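Local structure of abhydrolase domain-containing protein (Exiguobacterium antarcticum, 5H3H) at residues 41-44 / 45-48; 63-66 / 67-71; 255-258 / 259-263. The protein is an esterase of the alpha/beta hydrolase fold that probably cleaves carboxylic esters with a serine nucleophile and may also form peracids, as perhydrolases do. All coordinates share one frame; numbering follows the deposited sequence.

Interaction 1 of 3, residues 41-44 / 45-48; sequences KNRL and LEEG
A surface-side salt bridge between R43 and E46, backed by main-chain bonds, lies along the last turn of helix 38-46, the crossover helix of the beta-alpha-beta unit that links strands 23-27 and 50-54. The two side chains are three residues apart and run alongside each other, pointing the same way. R43 leaves the backbone with CG anti to its own N (chi1 -165°) and bends at chi2 and chi3, which brings the guanidinium alongside the E46 side chain on the flank of the helix. E46 reaches out with an extended chain, its CG lodged between backbone N and carbonyl carbon (chi1 82°). The bridge itself is short, with NH1 of R43 2.5 Å from OE2 of E46; only NH1 makes the contact, the planes are 32° apart and OE2 comes in obliquely. NE of R43 forms a salt bridge with E260 of helix 255-267, so one guanidinium answers two carboxylates. With an alanine here, E46 and E260 would probably lose their positive mate and the tie between the two helices would weaken. Nearer the backbone, CG of R43 rests 4.1 Å from CG of E47, an aliphatic touch. K41 and L45, four residues apart, lie side by side, with CD2 of L45 3.6 Å from CG of K41. The backbone is regular here: L45 N reaches K41 O at 3.0 Å, E46 N reaches N42 O at 3.1 Å, and E47 N reaches R43 O at 3.0 Å. G48, with positive phi, then ends the helix in a Schellman motif. Around this turn, L44 is buried against V24 and M26 of strand 23-27 and V266 of helix 255-267, while K41 and L45 lean on Y51 of strand 50-54 and I18 of strand 12-18.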
loop_
_atom_site.group_PDB
_atom_site.type_symbol
_atom_site.label_atom_id
_atom_site.label_comp_id
_atom_site.label_asym_id
_atom_site.label_seq_id
_atom_site.Cartn_x
_atom_site.Cartn_y
_atom_site.Cartn_z
ATOM N N LYS B 41 27.932 -6.271 -5.058
ATOM C CA LYS B 41 27.358 -7.459 -5.706
ATOM C C LYS B 41 28.307 -8.643 -5.577
ATOM O O LYS B 41 27.828 -9.778 -5.367
ATOM C CB LYS B 41 27.058 -7.159 -7.199
ATOM C CG LYS B 41 26.797 -8.366 -8.073
ATOM C CD LYS B 41 26.874 -7.990 -9.551
ATOM C CE LYS B 41 28.307 -7.728 -9.994
ATOM N NZ LYS B 41 28.426 -7.332 -11.423
ATOM N N ASN B 42 29.604 -8.405 -5.742
ATOM C CA ASN B 42 30.611 -9.504 -5.708
ATOM C C ASN B 42 30.508 -10.222 -4.383
ATOM O O ASN B 42 30.460 -11.452 -4.339
ATOM C CB ASN B 42 32.035 -9.041 -5.864
ATOM C CG ASN B 42 32.333 -8.448 -7.218
ATOM O OD1 ASN B 42 31.672 -8.753 -8.227
ATOM N ND2 ASN B 42 33.365 -7.606 -7.256
ATOM N N ARG B 43 30.435 -9.442 -3.311
ATOM C CA ARG B 43 30.274 -10.030 -1.967
ATOM C C ARG B 43 28.919 -10.685 -1.744
ATOM O O ARG B 43 28.885 -11.780 -1.171
ATOM C CB ARG B 43 30.585 -9.033 -0.842
ATOM C CG ARG B 43 30.780 -9.667 0.558
ATOM C CD ARG B 43 32.148 -10.327 0.765
ATOM N NE ARG B 43 33.217 -9.447 0.291
ATOM C CZ ARG B 43 34.493 -9.797 0.093
ATOM N NH1 ARG B 43 34.922 -11.044 0.381
ATOM N NH2 ARG B 43 35.374 -8.877 -0.371
ATOM N N LEU B 44 27.793 -10.093 -2.164
ATOM C CA LEU B 44 26.470 -10.773 -1.973
ATOM C C LEU B 44 26.444 -12.128 -2.645
ATOM O O LEU B 44 25.990 -13.176 -2.061
ATOM C CB LEU B 44 25.317 -9.914 -2.485
ATOM C CG LEU B 44 25.233 -8.620 -1.668
ATOM C CD1 LEU B 44 24.522 -7.517 -2.425
ATOM C CD2 LEU B 44 24.528 -8.889 -0.351
ATOM N N LEU B 45 26.986 -12.161 -3.845
ATOM C CA LEU B 45 27.086 -13.452 -4.593
ATOM C C LEU B 45 27.983 -14.498 -3.890
ATOM O O LEU B 45 27.565 -15.625 -3.674
ATOM C CB LEU B 45 27.588 -13.190 -5.996
ATOM C CG LEU B 45 26.610 -13.035 -7.161
ATOM C CD1 LEU B 45 25.128 -12.898 -6.943
ATOM C CD2 LEU B 45 27.094 -11.937 -8.079
ATOM N N GLU B 46 29.184 -14.145 -3.447
ATOM C CA GLU B 46 29.923 -15.174 -2.699
ATOM C C GLU B 46 29.235 -15.607 -1.398
ATOM O O GLU B 46 29.354 -16.742 -1.009
ATOM C CB GLU B 46 31.382 -14.853 -2.514
ATOM C CG GLU B 46 31.779 -13.935 -1.411
ATOM C CD GLU B 46 33.285 -13.843 -1.305
ATOM O OE1 GLU B 46 33.930 -14.888 -1.475
ATOM O OE2 GLU B 46 33.828 -12.753 -1.058
ATOM N N GLU B 47 28.453 -14.741 -0.758
ATOM C CA GLU B 47 27.771 -15.130 0.503
ATOM C C GLU B 47 26.467 -15.879 0.203
ATOM O O GLU B 47 25.724 -16.218 1.121
ATOM C CB GLU B 47 27.490 -13.903 1.364
ATOM C CG GLU B 47 28.721 -13.044 1.679
ATOM C CD GLU B 47 29.543 -13.567 2.822
ATOM O OE1 GLU B 47 30.735 -13.922 2.629
ATOM O OE2 GLU B 47 28.975 -13.621 3.910
ATOM N N GLY B 48 26.179 -16.090 -1.084
ATOM C CA GLY B 48 25.087 -16.930 -1.542
ATOM C C GLY B 48 23.744 -16.241 -1.585
ATOM O O GLY B 48 22.721 -16.912 -1.431
#

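Interaction 2 of 3, residues 63-66 / 67-71; sequences DAPA and TGYDY
The phenol of Y69 reaches back to the main chain of P65 in the long loop between strand 50-54 and helix 71-85, a local side-chain to main-chain hydrogen bond across an irregular turn, four residues apart. Hydrogen bonding comes first: OH of Y69 donates to O of P65 at 2.8 Å, with a C=O...donor angle of 139°. The carbonyl oxygen sits at the edge of the ring, in its plane. Y69 has CG beside its backbone N (chi1 -63°), a turn that swings the ring back along the chain toward P65. Van der Waals contacts follow. The same hydroxyl oxygen lies 3.6 Å from CD of P65 and 3.9 Å from CB of A64, and CG of P65 rests 3.4 Å from T67 O, which accepts a hydrogen bond from NH2 of R57. G68, between T67 and Y69, has a positive phi at which a CB would collide with the carbonyl oxygen of T67. Beyond the turn, D70 caps T73 N at the start of helix 71-85. The P65 carbonyl, with no helix or strand to pair it, is thus satisfied by the buried Y69, and it gives the tyrosine's hydroxyl proton an acceptor, which should hold the hydroxyl's direction.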
loop_
_atom_site.group_PDB
_atom_site.type_symbol
_atom_site.label_atom_id
_atom_site.label_comp_id
_atom_site.label_asym_id
_atom_site.label_seq_id
_atom_site.Cartn_x
_atom_site.Cartn_y
_atom_site.Cartn_z
ATOM N N ASP B 63 15.103 0.488 -22.002
ATOM C CA ASP B 63 14.449 1.478 -22.873
ATOM C C ASP B 63 14.378 2.841 -22.176
ATOM O O ASP B 63 14.299 2.917 -20.933
ATOM C CB ASP B 63 12.974 1.083 -23.239
ATOM C CG ASP B 63 12.847 -0.228 -24.058
ATOM O OD1 ASP B 63 13.882 -0.875 -24.393
ATOM O OD2 ASP B 63 11.667 -0.615 -24.320
ATOM N N ALA B 64 14.375 3.918 -22.958
ATOM C CA ALA B 64 14.321 5.272 -22.395
ATOM C C ALA B 64 13.134 5.967 -23.085
ATOM O O ALA B 64 13.293 6.652 -24.086
ATOM C CB ALA B 64 15.624 6.027 -22.613
ATOM N N PRO B 65 11.931 5.738 -22.587
ATOM C CA PRO B 65 10.782 6.480 -23.092
ATOM C C PRO B 65 10.820 7.969 -22.779
ATOM O O PRO B 65 11.690 8.474 -22.037
ATOM C CB PRO B 65 9.606 5.832 -22.332
ATOM C CG PRO B 65 10.199 5.453 -21.037
ATOM C CD PRO B 65 11.580 4.962 -21.371
ATOM N N ALA B 66 9.814 8.665 -23.297
ATOM C CA ALA B 66 9.728 10.105 -23.219
ATOM C C ALA B 66 9.411 10.552 -21.830
ATOM O O ALA B 66 9.931 11.568 -21.360
ATOM C CB ALA B 66 8.671 10.603 -24.204
ATOM N N THR B 67 8.667 9.698 -21.139
ATOM C CA THR B 67 8.027 10.044 -19.939
ATOM C C THR B 67 8.099 8.923 -18.878
ATOM O O THR B 67 8.572 7.785 -19.138
ATOM C CB THR B 67 6.545 10.401 -20.307
ATOM O OG1 THR B 67 6.054 11.300 -19.339
ATOM C CG2 THR B 67 5.634 9.167 -20.419
ATOM N N GLY B 68 7.682 9.310 -17.671
ATOM C CA GLY B 68 7.487 8.420 -16.553
ATOM C C GLY B 68 8.644 8.341 -15.577
ATOM O O GLY B 68 8.806 7.321 -14.933
ATOM N N TYR B 69 9.386 9.437 -15.407
ATOM C CA TYR B 69 10.554 9.489 -14.519
ATOM C C TYR B 69 10.202 9.962 -13.120
ATOM O O TYR B 69 11.073 10.001 -12.230
ATOM C CB TYR B 69 11.686 10.313 -15.186
ATOM C CG TYR B 69 12.166 9.655 -16.464
ATOM C CD1 TYR B 69 13.177 8.727 -16.444
ATOM C CD2 TYR B 69 11.555 9.900 -17.665
ATOM C CE1 TYR B 69 13.585 8.085 -17.591
ATOM C CE2 TYR B 69 11.946 9.271 -18.794
ATOM C CZ TYR B 69 12.988 8.382 -18.767
ATOM O OH TYR B 69 13.393 7.711 -19.892
ATOM N N ASP B 70 8.919 10.305 -12.934
ATOM C CA ASP B 70 8.333 10.670 -11.630
ATOM C C ASP B 70 8.382 9.447 -10.744
ATOM O O ASP B 70 8.479 8.296 -11.248
ATOM C CB ASP B 70 6.903 11.180 -11.821
ATOM C CG ASP B 70 5.997 10.132 -12.499
ATOM O OD1 ASP B 70 6.080 10.008 -13.742
ATOM O OD2 ASP B 70 5.267 9.398 -11.784
ATOM N N TYR B 71 8.473 9.650 -9.451
ATOM C CA TYR B 71 8.738 8.497 -8.533
ATOM C C TYR B 71 7.555 7.554 -8.532
ATOM O O TYR B 71 7.744 6.346 -8.379
ATOM C CB TYR B 71 9.032 8.943 -7.126
ATOM C CG TYR B 71 10.405 9.597 -6.900
ATOM C CD1 TYR B 71 11.308 9.814 -7.945
ATOM C CD2 TYR B 71 10.767 10.058 -5.652
ATOM C CE1 TYR B 71 12.541 10.460 -7.719
ATOM C CE2 TYR B 71 12.001 10.693 -5.426
ATOM C CZ TYR B 71 12.868 10.895 -6.475
ATOM O OH TYR B 71 14.092 11.487 -6.267
#

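Interaction 3 of 3, residues 255-258 / 259-263; sequences REKF and TETLV
The hydroxyl of T261 donates to K257 O, and that of T259 lies between R255 O and E256 O, so the first part of helix 255-267 carries side-chain bonds on top of its main-chain ones. K257 O is doubly held: T261 N meets it at 2.9 Å from one face of the carbonyl plane, and OG1 of T261 reaches K257 O at 2.6 Å from the opposite face, 37° out of that plane. The first torsion of T261 sets OG1 beside its backbone N (chi1 -55°), and this lets both donors converge on one oxygen. T259 is less decided. Its OG1 lies 2.8 Å from R255 O and 3.0 Å from E256 O, and its single proton can serve either, while a water donates to T259 OG1 at 2.9 Å. Both carbonyls also have main-chain donors, T259 N for R255 O and E260 N for E256 O; likewise L262 N donates to F258 O. The water binds E256 OE1 as well, though weakly. That carboxylate oxygen is chiefly held by R255, whose NH2 comes 2.7 Å from E256 OE1, lying above the carboxylate plane. NZ of K257 bonds to V242 O and K257 makes a cation-pi contact with F243, while OE1 of E260 forms a salt bridge with NE of R43. On the apolar side, CE2 of F258 touches CD1 of L262 at 4.2 Å. This face lies against the central sheet, F258 on A120 and M215, L262 on I118, and T261 on L213 and M215; F258 also meets M250 and F251 of helix 250-253, and Q40 of helix 38-46 touches F258, T259 and L262.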
loop_
_atom_site.group_PDB
_atom_site.type_symbol
_atom_site.label_atom_id
_atom_site.label_comp_id
_atom_site.label_asym_id
_atom_site.label_seq_id
_atom_site.Cartn_x
_atom_site.Cartn_y
_atom_site.Cartn_z
ATOM N N ARG B 255 34.476 1.409 0.862
ATOM C CA ARG B 255 34.037 0.219 0.211
ATOM C C ARG B 255 33.797 -0.960 1.143
ATOM O O ARG B 255 32.718 -1.550 1.143
ATOM C CB ARG B 255 35.015 -0.198 -0.882
ATOM C CG ARG B 255 34.346 -1.243 -1.787
ATOM C CD ARG B 255 35.157 -2.412 -2.290
ATOM N NE ARG B 255 36.037 -3.022 -1.291
ATOM C CZ ARG B 255 37.298 -2.669 -1.147
ATOM N NH1 ARG B 255 37.796 -1.693 -1.899
ATOM N NH2 ARG B 255 38.044 -3.240 -0.213
ATOM N N GLU B 256 34.833 -1.339 1.881
ATOM C CA GLU B 256 34.770 -2.482 2.777
ATOM C C GLU B 256 33.720 -2.357 3.869
ATOM O O GLU B 256 32.903 -3.305 4.088
ATOM C CB GLU B 256 36.151 -2.733 3.380
ATOM C CG GLU B 256 36.371 -4.172 3.808
ATOM C CD GLU B 256 36.877 -5.046 2.674
ATOM O OE1 GLU B 256 36.568 -4.754 1.493
ATOM O OE2 GLU B 256 37.583 -6.043 2.954
ATOM N N LYS B 257 33.673 -1.189 4.523
ATOM C CA LYS B 257 32.671 -0.966 5.566
ATOM C C LYS B 257 31.231 -0.958 4.986
ATOM O O LYS B 257 30.280 -1.577 5.520
ATOM C CB LYS B 257 32.964 0.325 6.314
ATOM C CG LYS B 257 32.098 0.489 7.554
ATOM C CD LYS B 257 32.266 1.886 8.139
ATOM C CE LYS B 257 31.145 2.207 9.083
ATOM N NZ LYS B 257 31.294 3.578 9.652
ATOM N N PHE B 258 31.077 -0.284 3.862
ATOM C CA PHE B 258 29.765 -0.235 3.216
ATOM C C PHE B 258 29.314 -1.656 2.881
ATOM O O PHE B 258 28.210 -2.043 3.268
ATOM C CB PHE B 258 29.801 0.655 1.966
ATOM C CG PHE B 258 28.450 0.833 1.328
ATOM C CD1 PHE B 258 27.576 1.789 1.772
ATOM C CD2 PHE B 258 28.053 0.031 0.293
ATOM C CE1 PHE B 258 26.320 1.946 1.217
ATOM C CE2 PHE B 258 26.818 0.200 -0.276
ATOM C CZ PHE B 258 25.949 1.152 0.185
ATOM N N THR B 259 30.161 -2.424 2.176
ATOM C CA THR B 259 29.827 -3.803 1.803
ATOM C C THR B 259 29.557 -4.707 2.998
ATOM O O THR B 259 28.590 -5.417 3.044
ATOM C CB THR B 259 30.884 -4.467 0.836
ATOM O OG1 THR B 259 32.222 -4.335 1.342
ATOM C CG2 THR B 259 30.924 -3.794 -0.404
ATOM N N GLU B 260 30.398 -4.675 4.003
ATOM C CA GLU B 260 30.208 -5.623 5.068
ATOM C C GLU B 260 29.056 -5.234 6.035
ATOM O O GLU B 260 28.400 -6.096 6.533
ATOM C CB GLU B 260 31.557 -5.911 5.734
ATOM C CG GLU B 260 32.588 -6.553 4.784
ATOM C CD GLU B 260 32.205 -7.944 4.227
ATOM O OE1 GLU B 260 32.519 -8.214 3.047
ATOM O OE2 GLU B 260 31.627 -8.783 4.951
ATOM N N THR B 261 28.731 -3.945 6.189
ATOM C CA THR B 261 27.477 -3.506 6.820
ATOM C C THR B 261 26.212 -3.980 6.048
ATOM O O THR B 261 25.193 -4.364 6.633
ATOM C CB THR B 261 27.446 -1.955 6.897
ATOM O OG1 THR B 261 28.622 -1.472 7.568
ATOM C CG2 THR B 261 26.240 -1.437 7.638
ATOM N N LEU B 262 26.291 -3.945 4.725
ATOM C CA LEU B 262 25.139 -4.267 3.861
ATOM C C LEU B 262 24.883 -5.773 4.008
ATOM O O LEU B 262 23.777 -6.241 4.235
ATOM C CB LEU B 262 25.526 -3.889 2.435
ATOM C CG LEU B 262 24.509 -3.564 1.370
ATOM C CD1 LEU B 262 25.206 -3.635 0.000
ATOM C CD2 LEU B 262 23.292 -4.476 1.398
ATOM N N VAL B 263 25.972 -6.522 3.977
ATOM C CA VAL B 263 25.930 -7.956 4.059
ATOM C C VAL B 263 25.404 -8.457 5.380
ATOM O O VAL B 263 24.621 -9.397 5.406
ATOM C CB VAL B 263 27.340 -8.549 3.807
ATOM C CG1 VAL B 263 27.424 -10.010 4.248
ATOM C CG2 VAL B 263 27.692 -8.381 2.317
HETATM O O HOH W 1 34.300 -6.261 0.987
#

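In the fold
The three contacts come in series along the chain, yet they fall into two places in the fold. Interactions 1 and 3 lie on the same side of the chain's centre, their own centres about 11 Å apart: helix 38-46 and helix 255-267 pack against each other, joined by the salt bridge of R43 with E260 and by V263 against R43, L44 and E47. Interaction 2 lies on the opposite side of the chain's centre from interaction 3, and its centre is about 31 Å from each of the others. Thus a helix from early in the alpha/beta hydrolase fold is tied to the last one, while the loop leading into helix 71-85 lies apart from that helix pair, against helix 186-198.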